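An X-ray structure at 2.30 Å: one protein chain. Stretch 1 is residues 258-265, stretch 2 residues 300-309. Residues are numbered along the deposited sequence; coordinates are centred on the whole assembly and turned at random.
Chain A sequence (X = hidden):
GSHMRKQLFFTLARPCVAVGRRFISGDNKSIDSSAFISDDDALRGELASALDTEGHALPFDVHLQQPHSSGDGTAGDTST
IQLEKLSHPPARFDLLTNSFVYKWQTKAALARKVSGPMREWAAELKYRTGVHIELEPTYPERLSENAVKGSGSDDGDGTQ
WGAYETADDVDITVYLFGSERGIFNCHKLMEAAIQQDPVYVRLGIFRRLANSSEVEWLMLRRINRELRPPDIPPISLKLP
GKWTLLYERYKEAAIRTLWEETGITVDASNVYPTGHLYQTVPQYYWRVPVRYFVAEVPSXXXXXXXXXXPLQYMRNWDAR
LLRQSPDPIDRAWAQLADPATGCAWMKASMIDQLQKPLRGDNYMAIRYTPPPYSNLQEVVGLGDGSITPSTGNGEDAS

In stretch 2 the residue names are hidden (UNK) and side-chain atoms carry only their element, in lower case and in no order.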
# COMPACT_ATOMS: atom_id res chain seq x y z
N LEU A 258 7.09 -8.96 -5.39
CA LEU A 258 8.06 -9.75 -4.63
C LEU A 258 9.44 -9.57 -5.25
O LEU A 258 10.42 -9.30 -4.56
CB LEU A 258 7.71 -11.24 -4.63
CG LEU A 258 8.85 -12.16 -4.18
CD1 LEU A 258 9.20 -11.93 -2.70
CD2 LEU A 258 8.50 -13.62 -4.41
N TRP A 259 9.51 -9.71 -6.57
CA TRP A 259 10.78 -9.53 -7.27
C TRP A 259 11.35 -8.12 -7.06
O TRP A 259 12.54 -7.96 -6.78
CB TRP A 259 10.67 -9.83 -8.77
CG TRP A 259 11.99 -9.67 -9.44
CD1 TRP A 259 12.98 -10.61 -9.53
CD2 TRP A 259 12.50 -8.49 -10.08
NE1 TRP A 259 14.06 -10.09 -10.19
CE2 TRP A 259 13.80 -8.80 -10.54
CE3 TRP A 259 11.99 -7.21 -10.31
CZ2 TRP A 259 14.59 -7.86 -11.23
CZ3 TRP A 259 12.77 -6.29 -10.99
CH2 TRP A 259 14.06 -6.62 -11.44
N GLU A 260 10.51 -7.10 -7.17
CA GLU A 260 10.95 -5.72 -6.98
C GLU A 260 11.56 -5.47 -5.61
O GLU A 260 12.49 -4.67 -5.47
CB GLU A 260 9.81 -4.72 -7.24
CG GLU A 260 9.32 -4.74 -8.69
CD GLU A 260 8.23 -3.72 -8.99
OE1 GLU A 260 7.91 -2.87 -8.11
OE2 GLU A 260 7.70 -3.76 -10.11
N GLU A 261 11.07 -6.16 -4.58
CA GLU A 261 11.55 -5.90 -3.23
C GLU A 261 12.68 -6.82 -2.78
O GLU A 261 13.43 -6.47 -1.88
CB GLU A 261 10.40 -5.88 -2.21
CG GLU A 261 9.43 -4.71 -2.43
CD GLU A 261 8.49 -4.46 -1.24
OE1 GLU A 261 8.01 -5.45 -0.64
OE2 GLU A 261 8.24 -3.28 -0.91
N THR A 262 12.82 -7.98 -3.44
CA THR A 262 13.74 -9.00 -2.96
C THR A 262 14.63 -9.59 -4.02
O THR A 262 15.66 -10.19 -3.71
CB THR A 262 12.98 -10.17 -2.32
OG1 THR A 262 12.26 -10.87 -3.34
CG2 THR A 262 12.00 -9.67 -1.26
N GLY A 263 14.23 -9.44 -5.28
CA GLY A 263 14.95 -10.04 -6.39
C GLY A 263 14.66 -11.53 -6.53
O GLY A 263 15.31 -12.22 -7.31
N ILE A 264 13.67 -12.02 -5.79
CA ILE A 264 13.29 -13.43 -5.85
C ILE A 264 12.24 -13.72 -6.93
O ILE A 264 11.20 -13.04 -7.02
CB ILE A 264 12.74 -13.93 -4.50
CG1 ILE A 264 13.83 -13.88 -3.43
CG2 ILE A 264 12.19 -15.36 -4.62
CD1 ILE A 264 13.32 -14.19 -2.03
N THR A 265 12.50 -14.75 -7.72
CA THR A 265 11.54 -15.21 -8.72
C THR A 265 10.87 -16.48 -8.23
O THR A 265 11.55 -17.47 -7.96
CB THR A 265 12.24 -15.50 -10.07
OG1 THR A 265 12.84 -14.30 -10.57
CG2 THR A 265 11.25 -16.04 -11.10
N UNK A 300 17.99 -22.16 1.84
CA UNK A 300 19.27 -21.55 1.47
C UNK A 300 19.16 -20.69 0.22
O UNK A 300 20.17 -20.39 -0.43
c UNK A 300 20.35 -22.63 1.29
o UNK A 300 18.97 -23.48 -0.48
o UNK A 300 21.02 -24.24 -0.34
c UNK A 300 20.09 -23.51 0.07
N UNK A 301 17.94 -20.29 -0.14
CA UNK A 301 17.73 -19.44 -1.30
C UNK A 301 18.53 -18.14 -1.15
O UNK A 301 18.66 -17.60 -0.05
c UNK A 301 14.61 -18.15 -3.19
c UNK A 301 16.24 -19.10 -1.50
c UNK A 301 16.05 -18.30 -2.79
c UNK A 301 15.70 -18.32 -0.29
N UNK A 302 19.06 -17.65 -2.27
CA UNK A 302 19.82 -16.41 -2.25
C UNK A 302 18.90 -15.22 -2.42
O UNK A 302 18.16 -15.11 -3.40
c UNK A 302 20.89 -16.40 -3.34
n UNK A 302 22.12 -14.61 -7.88
c UNK A 302 21.91 -15.28 -3.19
c UNK A 302 22.81 -14.91 -6.79
n UNK A 302 24.10 -15.21 -6.89
c UNK A 302 22.88 -15.24 -4.35
n UNK A 302 22.21 -14.92 -5.61
N UNK A 303 18.93 -14.32 -1.44
CA UNK A 303 18.10 -13.13 -1.46
C UNK A 303 18.96 -11.92 -1.82
O UNK A 303 19.96 -11.65 -1.17
c UNK A 303 17.46 -12.89 -0.09
c UNK A 303 16.70 -14.14 0.36
c UNK A 303 16.56 -11.67 -0.13
N UNK A 304 18.57 -11.19 -2.86
CA UNK A 304 19.35 -10.04 -3.28
C UNK A 304 18.90 -8.74 -2.62
O UNK A 304 19.71 -7.86 -2.37
o UNK A 304 21.54 -10.67 -7.23
c UNK A 304 20.34 -10.82 -6.93
o UNK A 304 19.40 -10.76 -7.75
c UNK A 304 19.35 -9.91 -4.80
c UNK A 304 20.01 -11.10 -5.48
N UNK A 305 17.60 -8.62 -2.34
CA UNK A 305 17.07 -7.38 -1.81
C UNK A 305 16.41 -6.56 -2.91
O UNK A 305 16.27 -7.03 -4.03
N UNK A 306 16.00 -5.33 -2.58
CA UNK A 306 15.23 -4.47 -3.49
C UNK A 306 15.94 -4.21 -4.81
O UNK A 306 17.12 -3.90 -4.84
c UNK A 306 16.14 -4.74 -1.24
c UNK A 306 15.14 -3.61 -1.27
c UNK A 306 15.08 -3.17 -2.68
N UNK A 307 15.19 -4.34 -5.90
CA UNK A 307 15.69 -4.12 -7.24
C UNK A 307 15.17 -2.77 -7.72
O UNK A 307 15.69 -2.19 -8.67
c UNK A 307 15.19 -5.22 -8.17
c UNK A 307 15.56 -6.61 -7.68
n UNK A 307 17.62 -7.04 -6.48
c UNK A 307 17.06 -6.78 -7.66
o UNK A 307 17.71 -6.67 -8.69
N UNK A 308 14.12 -2.30 -7.07
CA UNK A 308 13.46 -1.06 -7.43
C UNK A 308 13.43 -0.15 -6.20
O UNK A 308 13.08 -0.60 -5.11
c UNK A 308 11.27 -0.04 -8.17
c UNK A 308 12.07 -2.21 -9.16
c UNK A 308 12.03 -1.34 -7.91
N UNK A 309 13.83 1.11 -6.38
CA UNK A 309 13.98 2.08 -5.29
C UNK A 309 14.62 1.52 -4.00
O UNK A 309 14.08 1.67 -2.91
c UNK A 309 11.57 1.91 -4.54
c UNK A 309 12.22 3.65 -6.23
c UNK A 309 12.66 2.85 -4.99
O HOH W 1 17.26 -12.35 -4.78

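Position 300 has two side-chain carbons, the second carrying two oxygens. This is a short carboxylate, and it lies too far from stretch 1 to touch it. It is Asp300.

Position 301 has four side-chain carbons, forked at the first, with one arm two carbons long. The CA-to-CB bond points toward stretch 1. The tip of the long arm lies 4.0 Å from CG2 of Ile264. The fork and the long arm identify Ile301, and the tip is CD1.

Position 302 has three carbons, a nitrogen, then a carbon carrying two more nitrogens. That is a guanidinium group, so the residue is Arg302. The side chain is poorly ordered and stays out of contact with stretch 1. Its backbone O takes a hydrogen bond from water 1 (3.2 Å).

Position 303 has three side-chain carbons, one carrying the other two. One methyl lies 4.1 Å from CD1 of Ile264, and the other lies 4.0 Å from O of Thr262. The symmetric fork gives Val303; the methyls are CG2 and CG1 respectively.

Position 304 has three carbons in a row, the third carrying two oxygens. Its backbone N makes a weak hydrogen bond to O of Thr262 (3.2 Å, 131°) and also donates to water 1 (2.6 Å). This is Glu304, poorly ordered and exposed.

Position 305 has no side-chain atoms. Its backbone N donates to O of Thr262 at 2.8 Å. It is Gly305. With phi/psi of 100/-174, a CB would be jammed against the preceding carbonyl O, so the backbone itself calls for glycine.

Position 306 has three carbons closing a ring onto the backbone N. That N lies 2.9 Å from O of Glu261 but has no hydrogen to share. The CA makes a CA-H...O contact with O of Glu260 (3.4 Å). This is Pro306.

Position 307 has three carbons, the third carrying one oxygen and one nitrogen. The second side-chain carbon lies over a face of the Trp259 six-membered ring, 4.0 Å from its centroid. The backbone N donates to O of Glu260 (2.8 Å, 165°). An amide at this length means Gln307, and the carbon over the ring is CG. NE2 donates to O of Gly305 (2.8 Å), which holds the amide back against its own stretch.

Position 308 has three carbons in a symmetric fork and points toward stretch 1. One methyl lies 3.8 Å from CG of Glu260, and the backbone N donates to O of Glu260 at 3.3 Å. This is Val308, and the methyl is CG2.

Position 309 repeats the three-carbon fork but touches nothing on stretch 1. It is Val309.

The contact works mainly through backbone. Carbonyls near the helix end receive NH groups from stretch 2: O of Glu260 takes two, and O of Thr262 takes two plus water 1. Gly263, with positive phi, lets the chain turn after the helix; a CB there would crowd NE2 of Gln307 and CB of Glu304. Ile264 adds apolar packing with Ile301 and Val303, while CB and CG of Gln307 lie over one face of the Trp259 ring.

Stretch 2, residues 300-309: DIRVEGPQVV
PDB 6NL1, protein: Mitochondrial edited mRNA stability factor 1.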